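Side-chain contacts in DNA mismatch repair protein MUTS (Thermus aquaticus, PDB 1EWQ), which binds mismatched DNA, probably carrying out the recognition step of mismatch repair, and has a weak ATPase activity: residues A165-L170 against L191-K196; A181-E186 against L217-G222; V713-E718 against K735-E740. One frame throughout, in Å; residues are numbered along the deposited sequence.

Interaction 1 of 3, residues A165-L170 against L191-K196; sequences ALYDEL and LDEFRK
Tyr167 and Glu193 supply the polar half of this meeting of two helices, 163-173 and 188-197. The phenol OH of Tyr167 donates to Glu193 OE2 at 3.2 Å, and it reaches that oxygen from above the carboxylate plane, 59° out of it. The carboxylate lies at the edge of the tyrosine ring, with the two planes 78° apart, and Glu193 CD is 3.8 Å from Tyr167 CE2. An almost straight chain, its CG opposite the backbone N (chi1 -172°), carries the acid from one helix to the rim of the ring. Glu193 OE2 also forms a salt bridge with Lys163, and this second partner should favour the charged form of the acid.

The apolar half is a ring contact. Tyr167 CE1 meets Phe194 CD1 at 4.0 Å; the tyrosine atom sits at the edge of the phenylalanine ring, near its plane. Phe194 also packs on Ile137, Leu202 and Phe198, while Leu166 and Leu170, on the first helix, reach strands 134-139 and 143-149. Two neighbouring helices thus share one apolar layer against a mixed beta-sheet, closed by a hydrogen bond at its margin: the helix-on-sheet packing of an alpha/beta domain, here MutS domain II.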
loop_
_atom_site.group_PDB
_atom_site.type_symbol
_atom_site.label_atom_id
_atom_site.label_comp_id
_atom_site.label_asym_id
_atom_site.label_seq_id
_atom_site.Cartn_x
_atom_site.Cartn_y
_atom_site.Cartn_z
ATOM N N ALA C 165 2.293 31.220 -1.983
ATOM C CA ALA C 165 1.087 31.256 -2.798
ATOM C C ALA C 165 1.191 30.266 -3.950
ATOM O O ALA C 165 0.204 29.646 -4.338
ATOM C CB ALA C 165 0.851 32.660 -3.331
ATOM N N LEU C 166 2.387 30.119 -4.503
ATOM C CA LEU C 166 2.571 29.170 -5.592
ATOM C C LEU C 166 2.192 27.792 -5.070
ATOM O O LEU C 166 1.310 27.138 -5.616
ATOM C CB LEU C 166 4.024 29.141 -6.065
ATOM C CG LEU C 166 4.351 27.918 -6.937
ATOM C CD1 LEU C 166 3.598 28.017 -8.275
ATOM C CD2 LEU C 166 5.855 27.831 -7.153
ATOM N N TYR C 167 2.866 27.363 -4.007
ATOM C CA TYR C 167 2.588 26.060 -3.428
ATOM C C TYR C 167 1.109 25.857 -3.123
ATOM O O TYR C 167 0.569 24.793 -3.420
ATOM C CB TYR C 167 3.429 25.831 -2.168
ATOM C CG TYR C 167 4.910 25.614 -2.456
ATOM C CD1 TYR C 167 5.382 25.513 -3.769
ATOM C CD2 TYR C 167 5.833 25.513 -1.418
ATOM C CE1 TYR C 167 6.747 25.324 -4.043
ATOM C CE2 TYR C 167 7.191 25.322 -1.676
ATOM C CZ TYR C 167 7.640 25.229 -2.990
ATOM O OH TYR C 167 8.986 25.065 -3.240
ATOM N N ASP C 168 0.448 26.862 -2.552
ATOM C CA ASP C 168 -0.974 26.714 -2.257
ATOM C C ASP C 168 -1.807 26.543 -3.517
ATOM O O ASP C 168 -2.737 25.745 -3.541
ATOM C CB ASP C 168 -1.519 27.910 -1.474
ATOM C CG ASP C 168 -1.161 27.861 -0.010
ATOM O OD1 ASP C 168 -0.978 26.752 0.528
ATOM O OD2 ASP C 168 -1.083 28.938 0.608
ATOM N N GLU C 169 -1.482 27.302 -4.561
ATOM C CA GLU C 169 -2.226 27.202 -5.809
ATOM C C GLU C 169 -2.045 25.818 -6.390
ATOM O O GLU C 169 -2.976 25.237 -6.936
ATOM C CB GLU C 169 -1.748 28.230 -6.840
ATOM C CG GLU C 169 -2.606 29.465 -6.945
ATOM C CD GLU C 169 -4.089 29.162 -7.108
ATOM O OE1 GLU C 169 -4.512 28.638 -8.153
ATOM O OE2 GLU C 169 -4.835 29.456 -6.166
ATOM N N LEU C 170 -0.832 25.299 -6.269
ATOM C CA LEU C 170 -0.511 23.978 -6.789
ATOM C C LEU C 170 -1.288 22.914 -6.012
ATOM O O LEU C 170 -1.924 22.043 -6.604
ATOM C CB LEU C 170 1.005 23.731 -6.684
ATOM C CG LEU C 170 1.671 22.515 -7.359
ATOM C CD1 LEU C 170 1.093 21.243 -6.795
ATOM C CD2 LEU C 170 1.464 22.565 -8.853
ATOM N N LEU C 191 14.273 22.181 -4.971
ATOM C CA LEU C 191 13.854 20.835 -5.334
ATOM C C LEU C 191 13.542 19.954 -4.134
ATOM O O LEU C 191 12.504 19.298 -4.100
ATOM C CB LEU C 191 14.922 20.175 -6.205
ATOM C CG LEU C 191 14.596 18.796 -6.769
ATOM C CD1 LEU C 191 13.254 18.822 -7.493
ATOM C CD2 LEU C 191 15.714 18.374 -7.709
ATOM N N ASP C 192 14.438 19.931 -3.154
ATOM C CA ASP C 192 14.213 19.128 -1.959
ATOM C C ASP C 192 12.952 19.582 -1.237
ATOM O O ASP C 192 12.134 18.756 -0.832
ATOM C CB ASP C 192 15.418 19.221 -1.021
ATOM C CG ASP C 192 16.578 18.360 -1.486
ATOM O OD1 ASP C 192 16.429 17.115 -1.501
ATOM O OD2 ASP C 192 17.632 18.928 -1.845
ATOM N N GLU C 193 12.799 20.894 -1.076
ATOM C CA GLU C 193 11.621 21.439 -0.411
ATOM C C GLU C 193 10.385 20.994 -1.178
ATOM O O GLU C 193 9.403 20.552 -0.587
ATOM C CB GLU C 193 11.657 22.966 -0.384
ATOM C CG GLU C 193 10.551 23.581 0.469
ATOM C CD GLU C 193 10.461 25.093 0.339
ATOM O OE1 GLU C 193 9.995 25.743 1.301
ATOM O OE2 GLU C 193 10.838 25.634 -0.724
ATOM N N PHE C 194 10.452 21.108 -2.502
ATOM C CA PHE C 194 9.340 20.726 -3.359
ATOM C C PHE C 194 9.026 19.241 -3.259
ATOM O O PHE C 194 7.871 18.858 -3.082
ATOM C CB PHE C 194 9.637 21.061 -4.819
ATOM C CG PHE C 194 8.462 20.858 -5.726
ATOM C CD1 PHE C 194 7.557 21.886 -5.949
ATOM C CD2 PHE C 194 8.220 19.617 -6.304
ATOM C CE1 PHE C 194 6.424 21.681 -6.733
ATOM C CE2 PHE C 194 7.088 19.400 -7.088
ATOM C CZ PHE C 194 6.189 20.433 -7.303
ATOM N N ARG C 195 10.054 18.410 -3.387
ATOM C CA ARG C 195 9.870 16.964 -3.323
ATOM C C ARG C 195 9.227 16.512 -2.022
ATOM O O ARG C 195 8.387 15.612 -2.015
ATOM C CB ARG C 195 11.208 16.233 -3.501
ATOM C CG ARG C 195 11.638 16.023 -4.947
ATOM C CD ARG C 195 12.476 14.748 -5.065
ATOM N NE ARG C 195 12.733 14.363 -6.453
ATOM C CZ ARG C 195 13.762 14.797 -7.178
ATOM N NH1 ARG C 195 14.648 15.635 -6.651
ATOM N NH2 ARG C 195 13.905 14.398 -8.435
ATOM N N LYS C 196 9.624 17.131 -0.916
ATOM C CA LYS C 196 9.069 16.758 0.378
ATOM C C LYS C 196 7.596 17.119 0.486
ATOM O O LYS C 196 6.785 16.313 0.941
ATOM C CB LYS C 196 9.852 17.421 1.514
ATOM C CG LYS C 196 10.670 16.434 2.337
ATOM C CD LYS C 196 11.664 15.661 1.466
ATOM C CE LYS C 196 12.319 14.509 2.226
ATOM N NZ LYS C 196 13.103 14.962 3.416
#

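Interaction 2 of 3, residues A181-E186 against L217-G222; sequences APELLE and LRRARG
Arg219 and Glu183 approach from opposite directions and form a salt bridge, the acid at the guanidinium edge. A single carboxylate oxygen takes both terminal nitrogens: Glu183 OE1 is modelled 2.3 Å from Arg219 NH2, too short to be taken at face value, and 2.7 Å from Arg219 NH1 in a weak, bent bond. The acid stays near the guanidinium plane, although the two flat groups are turned 47° from each other. Bends in both chains, at chi2 of Glu183 (98°) and chi3 of Arg219 (65°), bring the charges together. Further bonds restrict the pair, since Glu183 OE2 is tied to Thr139 OG1 and Arg219 NH1 to the carbonyl of Thr139.

Away from this salt bridge the contact is lighter. The partly exposed Pro182 marks its solvent side, with Pro182 CD 3.8 Å from Arg219 NH2, and Ala181 CB lies 4.3 Å from Arg219 NH1, each oblique to the guanidinium.

Ala181 is the N-cap of the short helix 182-186, which follows strand 177-180. The salt bridge passes the end of strand 134-139, linking helix 182-186, whose Leu184 packs on Ile137 and Thr139, with helix 215-232, whose Arg219 and Ala220 pack on Ala138 and Ala146 from the other face of the sheet.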
loop_
_atom_site.group_PDB
_atom_site.type_symbol
_atom_site.label_atom_id
_atom_site.label_comp_id
_atom_site.label_asym_id
_atom_site.label_seq_id
_atom_site.Cartn_x
_atom_site.Cartn_y
_atom_site.Cartn_z
ATOM N N ALA C 181 10.759 24.146 -14.083
ATOM C CA ALA C 181 11.672 24.896 -14.939
ATOM C C ALA C 181 13.104 24.444 -14.656
ATOM O O ALA C 181 13.423 24.037 -13.542
ATOM C CB ALA C 181 11.537 26.387 -14.658
ATOM N N PRO C 182 13.984 24.514 -15.666
ATOM C CA PRO C 182 15.380 24.105 -15.497
ATOM C C PRO C 182 16.016 24.732 -14.252
ATOM O O PRO C 182 16.691 24.052 -13.480
ATOM C CB PRO C 182 16.035 24.592 -16.787
ATOM C CG PRO C 182 14.913 24.505 -17.784
ATOM C CD PRO C 182 13.761 25.073 -17.012
ATOM N N GLU C 183 15.785 26.028 -14.062
ATOM C CA GLU C 183 16.330 26.756 -12.915
ATOM C C GLU C 183 15.926 26.156 -11.573
ATOM O O GLU C 183 16.705 26.177 -10.622
ATOM C CB GLU C 183 15.868 28.218 -12.930
ATOM C CG GLU C 183 15.505 28.743 -14.290
ATOM C CD GLU C 183 14.020 28.710 -14.554
ATOM O OE1 GLU C 183 13.641 28.342 -15.678
ATOM O OE2 GLU C 183 13.234 29.071 -13.654
ATOM N N LEU C 184 14.704 25.640 -11.489
ATOM C CA LEU C 184 14.205 25.061 -10.244
ATOM C C LEU C 184 14.825 23.695 -10.017
ATOM O O LEU C 184 15.095 23.300 -8.881
ATOM C CB LEU C 184 12.676 24.969 -10.289
ATOM C CG LEU C 184 11.982 26.321 -10.516
ATOM C CD1 LEU C 184 10.478 26.127 -10.644
ATOM C CD2 LEU C 184 12.311 27.261 -9.368
ATOM N N LEU C 185 15.050 22.972 -11.104
ATOM C CA LEU C 185 15.679 21.663 -11.009
ATOM C C LEU C 185 17.146 21.883 -10.622
ATOM O O LEU C 185 17.722 21.080 -9.895
ATOM C CB LEU C 185 15.572 20.921 -12.345
ATOM C CG LEU C 185 14.146 20.586 -12.806
ATOM C CD1 LEU C 185 14.174 19.954 -14.199
ATOM C CD2 LEU C 185 13.489 19.639 -11.793
ATOM N N GLU C 186 17.731 22.982 -11.100
ATOM C CA GLU C 186 19.127 23.340 -10.797
ATOM C C GLU C 186 19.262 23.717 -9.319
ATOM O O GLU C 186 20.242 23.366 -8.659
ATOM C CB GLU C 186 19.582 24.557 -11.621
ATOM C CG GLU C 186 19.707 24.381 -13.135
ATOM C CD GLU C 186 19.887 25.731 -13.853
ATOM O OE1 GLU C 186 20.765 26.523 -13.433
ATOM O OE2 GLU C 186 19.154 26.007 -14.829
ATOM N N LEU C 217 4.888 32.806 -17.070
ATOM C CA LEU C 217 3.709 32.089 -17.559
ATOM C C LEU C 217 3.909 31.542 -18.967
ATOM O O LEU C 217 3.502 30.422 -19.262
ATOM C CB LEU C 217 2.474 33.003 -17.520
ATOM C CG LEU C 217 1.128 32.305 -17.753
ATOM C CD1 LEU C 217 0.954 31.188 -16.729
ATOM C CD2 LEU C 217 -0.012 33.311 -17.631
ATOM N N ARG C 218 4.526 32.338 -19.837
ATOM C CA ARG C 218 4.791 31.905 -21.200
ATOM C C ARG C 218 5.693 30.679 -21.191
ATOM O O ARG C 218 5.586 29.803 -22.046
ATOM C CB ARG C 218 5.477 33.008 -22.000
ATOM C CG ARG C 218 4.582 34.161 -22.400
ATOM C CD ARG C 218 5.248 34.961 -23.508
ATOM N NE ARG C 218 6.530 35.516 -23.093
ATOM C CZ ARG C 218 7.614 35.540 -23.865
ATOM N NH1 ARG C 218 7.576 35.033 -25.092
ATOM N NH2 ARG C 218 8.734 36.086 -23.417
ATOM N N ARG C 219 6.589 30.616 -20.219
ATOM C CA ARG C 219 7.501 29.483 -20.137
ATOM C C ARG C 219 6.785 28.226 -19.641
ATOM O O ARG C 219 6.932 27.153 -20.231
ATOM C CB ARG C 219 8.681 29.822 -19.225
ATOM C CG ARG C 219 9.462 31.043 -19.705
ATOM C CD ARG C 219 10.630 31.334 -18.792
ATOM N NE ARG C 219 11.612 30.266 -18.835
ATOM C CZ ARG C 219 12.191 29.745 -17.762
ATOM N NH1 ARG C 219 11.880 30.201 -16.553
ATOM N NH2 ARG C 219 13.067 28.755 -17.896
ATOM N N ALA C 220 6.011 28.362 -18.567
ATOM C CA ALA C 220 5.280 27.223 -18.018
ATOM C C ALA C 220 4.335 26.666 -19.082
ATOM O O ALA C 220 4.265 25.452 -19.288
ATOM C CB ALA C 220 4.491 27.648 -16.782
ATOM N N ARG C 221 3.623 27.565 -19.759
ATOM C CA ARG C 221 2.685 27.188 -20.803
ATOM C C ARG C 221 3.441 26.456 -21.918
ATOM O O ARG C 221 2.982 25.421 -22.432
ATOM C CB ARG C 221 2.000 28.452 -21.329
ATOM C CG ARG C 221 0.827 28.240 -22.270
ATOM C CD ARG C 221 -0.025 29.511 -22.352
ATOM N NE ARG C 221 0.748 30.616 -22.902
ATOM C CZ ARG C 221 0.555 31.896 -22.604
ATOM N NH1 ARG C 221 -0.392 32.255 -21.750
ATOM N NH2 ARG C 221 1.315 32.825 -23.168
ATOM N N GLY C 222 4.609 26.981 -22.279
ATOM C CA GLY C 222 5.405 26.353 -23.317
ATOM C C GLY C 222 5.743 24.934 -22.916
ATOM O O GLY C 222 5.672 24.001 -23.728
#

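Interaction 3 of 3, residues V713-E718 against K735-E740; sequences VAAREE and KSYGVE. With SO4 (sulfate ion), chain F.
Ala715 lies against the ring of Tyr737 where the last residues of strand 708-716 face the start of helix 738-744, within the P-loop ATPase domain of MutS. Ala715 CB makes a CH-pi contact over one face of the Tyr737 ring, displaced toward the rim and 3.8 Å from its centroid. Tyr737 CG stands opposite its own carbonyl carbon (chi1 -71°), which swings the ring from the helix N-cap across to the strand. The phenol oxygen ends near the strand backbone, Tyr737 OH being 3.1 Å from Ala715 O.

Glu717 crosses the end of this arrangement with its carboxylate nearly perpendicular to the tyrosine ring, 88° between the planes. Its extended chain continues to Glu740, where Glu717 OE1 lies 3.2 Å from Glu740 CG. The two acids are close, with Glu717 OE1 4.0 Å from Glu740 OE2; the salt bridge from Glu740 OE2 to Arg756 would offset some of their repulsion.

Ala715 also approaches Pro584 of the predicted ATP-binding loop. Residues 735-740 also meet the second subunit, where Ser736 OG and Val739 N both bond to Asp672 of that subunit. A sulfate, probably from the crystallisation liquor, also bridges to Thr668 and Ser669 of the second subunit; Tyr737 N donates to its O2 at 2.8 Å, with an N-H...O angle of 156°.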
loop_
_atom_site.group_PDB
_atom_site.type_symbol
_atom_site.label_atom_id
_atom_site.label_comp_id
_atom_site.label_asym_id
_atom_site.label_seq_id
_atom_site.Cartn_x
_atom_site.Cartn_y
_atom_site.Cartn_z
ATOM N N VAL C 713 -17.062 25.850 26.608
ATOM C CA VAL C 713 -17.752 24.583 26.698
ATOM C C VAL C 713 -17.440 24.117 28.110
ATOM O O VAL C 713 -16.472 24.573 28.721
ATOM C CB VAL C 713 -17.236 23.567 25.662
ATOM C CG1 VAL C 713 -17.686 23.991 24.263
ATOM C CG2 VAL C 713 -15.722 23.472 25.733
ATOM N N ALA C 714 -18.256 23.220 28.636
ATOM C CA ALA C 714 -18.041 22.755 29.987
ATOM C C ALA C 714 -18.159 21.252 30.135
ATOM O O ALA C 714 -18.753 20.565 29.294
ATOM C CB ALA C 714 -19.028 23.451 30.928
ATOM N N ALA C 715 -17.565 20.750 31.210
ATOM C CA ALA C 715 -17.625 19.339 31.537
ATOM C C ALA C 715 -18.474 19.304 32.798
ATOM O O ALA C 715 -18.599 20.317 33.493
ATOM C CB ALA C 715 -16.238 18.796 31.816
ATOM N N ARG C 716 -19.065 18.154 33.087
ATOM C CA ARG C 716 -19.906 18.011 34.266
ATOM C C ARG C 716 -19.514 16.772 35.053
ATOM O O ARG C 716 -19.481 15.669 34.511
ATOM C CB ARG C 716 -21.365 17.901 33.845
ATOM C CG ARG C 716 -22.253 19.011 34.366
ATOM C CD ARG C 716 -22.552 18.846 35.844
ATOM N NE ARG C 716 -23.585 19.787 36.277
ATOM C CZ ARG C 716 -24.047 19.880 37.522
ATOM N NH1 ARG C 716 -23.566 19.087 38.472
ATOM N NH2 ARG C 716 -24.995 20.763 37.818
ATOM N N GLU C 717 -19.209 16.963 36.331
ATOM C CA GLU C 717 -18.826 15.858 37.199
ATOM C C GLU C 717 -20.133 15.264 37.723
ATOM O O GLU C 717 -20.800 15.866 38.563
ATOM C CB GLU C 717 -17.958 16.395 38.346
ATOM C CG GLU C 717 -16.877 17.365 37.854
ATOM C CD GLU C 717 -16.099 18.043 38.972
ATOM O OE1 GLU C 717 -15.361 17.338 39.694
ATOM O OE2 GLU C 717 -16.225 19.280 39.126
ATOM N N GLU C 718 -20.511 14.095 37.209
ATOM C CA GLU C 718 -21.761 13.463 37.627
ATOM C C GLU C 718 -21.598 12.068 38.235
ATOM O O GLU C 718 -20.611 11.778 38.920
ATOM C CB GLU C 718 -22.728 13.378 36.439
ATOM C CG GLU C 718 -22.869 14.670 35.653
ATOM C CD GLU C 718 -23.791 14.524 34.452
ATOM O OE1 GLU C 718 -23.696 13.497 33.745
ATOM O OE2 GLU C 718 -24.602 15.442 34.207
ATOM N N LYS C 735 -14.554 27.502 35.584
ATOM C CA LYS C 735 -13.734 26.533 36.281
ATOM C C LYS C 735 -12.868 25.785 35.268
ATOM O O LYS C 735 -13.214 25.700 34.090
ATOM C CB LYS C 735 -14.633 25.538 37.013
ATOM C CG LYS C 735 -15.680 26.198 37.899
ATOM C CD LYS C 735 -16.645 25.188 38.504
ATOM C CE LYS C 735 -17.580 25.871 39.499
ATOM N NZ LYS C 735 -18.391 24.884 40.281
ATOM N N SER C 736 -11.739 25.259 35.738
ATOM C CA SER C 736 -10.831 24.481 34.902
ATOM C C SER C 736 -11.165 23.024 35.194
ATOM O O SER C 736 -11.636 22.718 36.287
ATOM C CB SER C 736 -9.392 24.753 35.301
ATOM O OG SER C 736 -9.236 24.505 36.686
ATOM N N TYR C 737 -10.941 22.131 34.233
ATOM C CA TYR C 737 -11.228 20.713 34.450
ATOM C C TYR C 737 -10.005 19.815 34.288
ATOM O O TYR C 737 -10.114 18.589 34.326
ATOM C CB TYR C 737 -12.357 20.238 33.516
ATOM C CG TYR C 737 -13.716 20.785 33.891
ATOM C CD1 TYR C 737 -14.143 22.029 33.425
ATOM C CD2 TYR C 737 -14.535 20.105 34.796
ATOM C CE1 TYR C 737 -15.347 22.588 33.858
ATOM C CE2 TYR C 737 -15.740 20.656 35.236
ATOM C CZ TYR C 737 -16.136 21.900 34.766
ATOM O OH TYR C 737 -17.298 22.467 35.228
ATOM N N GLY C 738 -8.839 20.434 34.130
ATOM C CA GLY C 738 -7.605 19.679 33.961
ATOM C C GLY C 738 -7.384 18.603 35.005
ATOM O O GLY C 738 -7.169 17.431 34.678
ATOM N N VAL C 739 -7.444 18.995 36.272
ATOM C CA VAL C 739 -7.243 18.053 37.369
ATOM C C VAL C 739 -8.328 16.968 37.359
ATOM O O VAL C 739 -8.038 15.800 37.590
ATOM C CB VAL C 739 -7.222 18.792 38.735
ATOM C CG1 VAL C 739 -7.047 17.800 39.866
ATOM C CG2 VAL C 739 -6.078 19.795 38.759
ATOM N N GLU C 740 -9.568 17.359 37.075
ATOM C CA GLU C 740 -10.680 16.412 37.016
ATOM C C GLU C 740 -10.429 15.397 35.904
ATOM O O GLU C 740 -10.601 14.193 36.094
ATOM C CB GLU C 740 -11.999 17.147 36.745
ATOM C CG GLU C 740 -12.697 17.674 37.994
ATOM C CD GLU C 740 -11.800 18.555 38.849
ATOM O OE1 GLU C 740 -11.466 19.675 38.398
ATOM O OE2 GLU C 740 -11.425 18.121 39.969
HETATM S S SO4 F . -9.252 23.238 31.218
HETATM O O1 SO4 F . -8.534 23.561 32.465
HETATM O O2 SO4 F . -10.620 22.783 31.523
HETATM O O3 SO4 F . -9.299 24.443 30.379
HETATM O O4 SO4 F . -8.527 22.167 30.514
#

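Overall arrangement
After the N-terminal region, the chain passes through helix 163-173, strand 177-180 and helices 182-186 and 188-197. Interaction 1 closes the loop of 20 residues between 165-170 and 191-196. Interaction 2 opens within that loop and closes beyond it, at 217-222, so the two cross; their centres lie 14 Å apart and they touch where Leu191 packs on the carbonyls of Leu184 and Leu185. Together they gather four helices around one mixed sheet. Interaction 3 follows in series, its centre about 43 Å from that of interaction 1. It closes the 16-residue connection between 713-718 and 735-740, which contains the antiparallel strand 723-730, joining the ATPase sheet to a helix at the subunit interface.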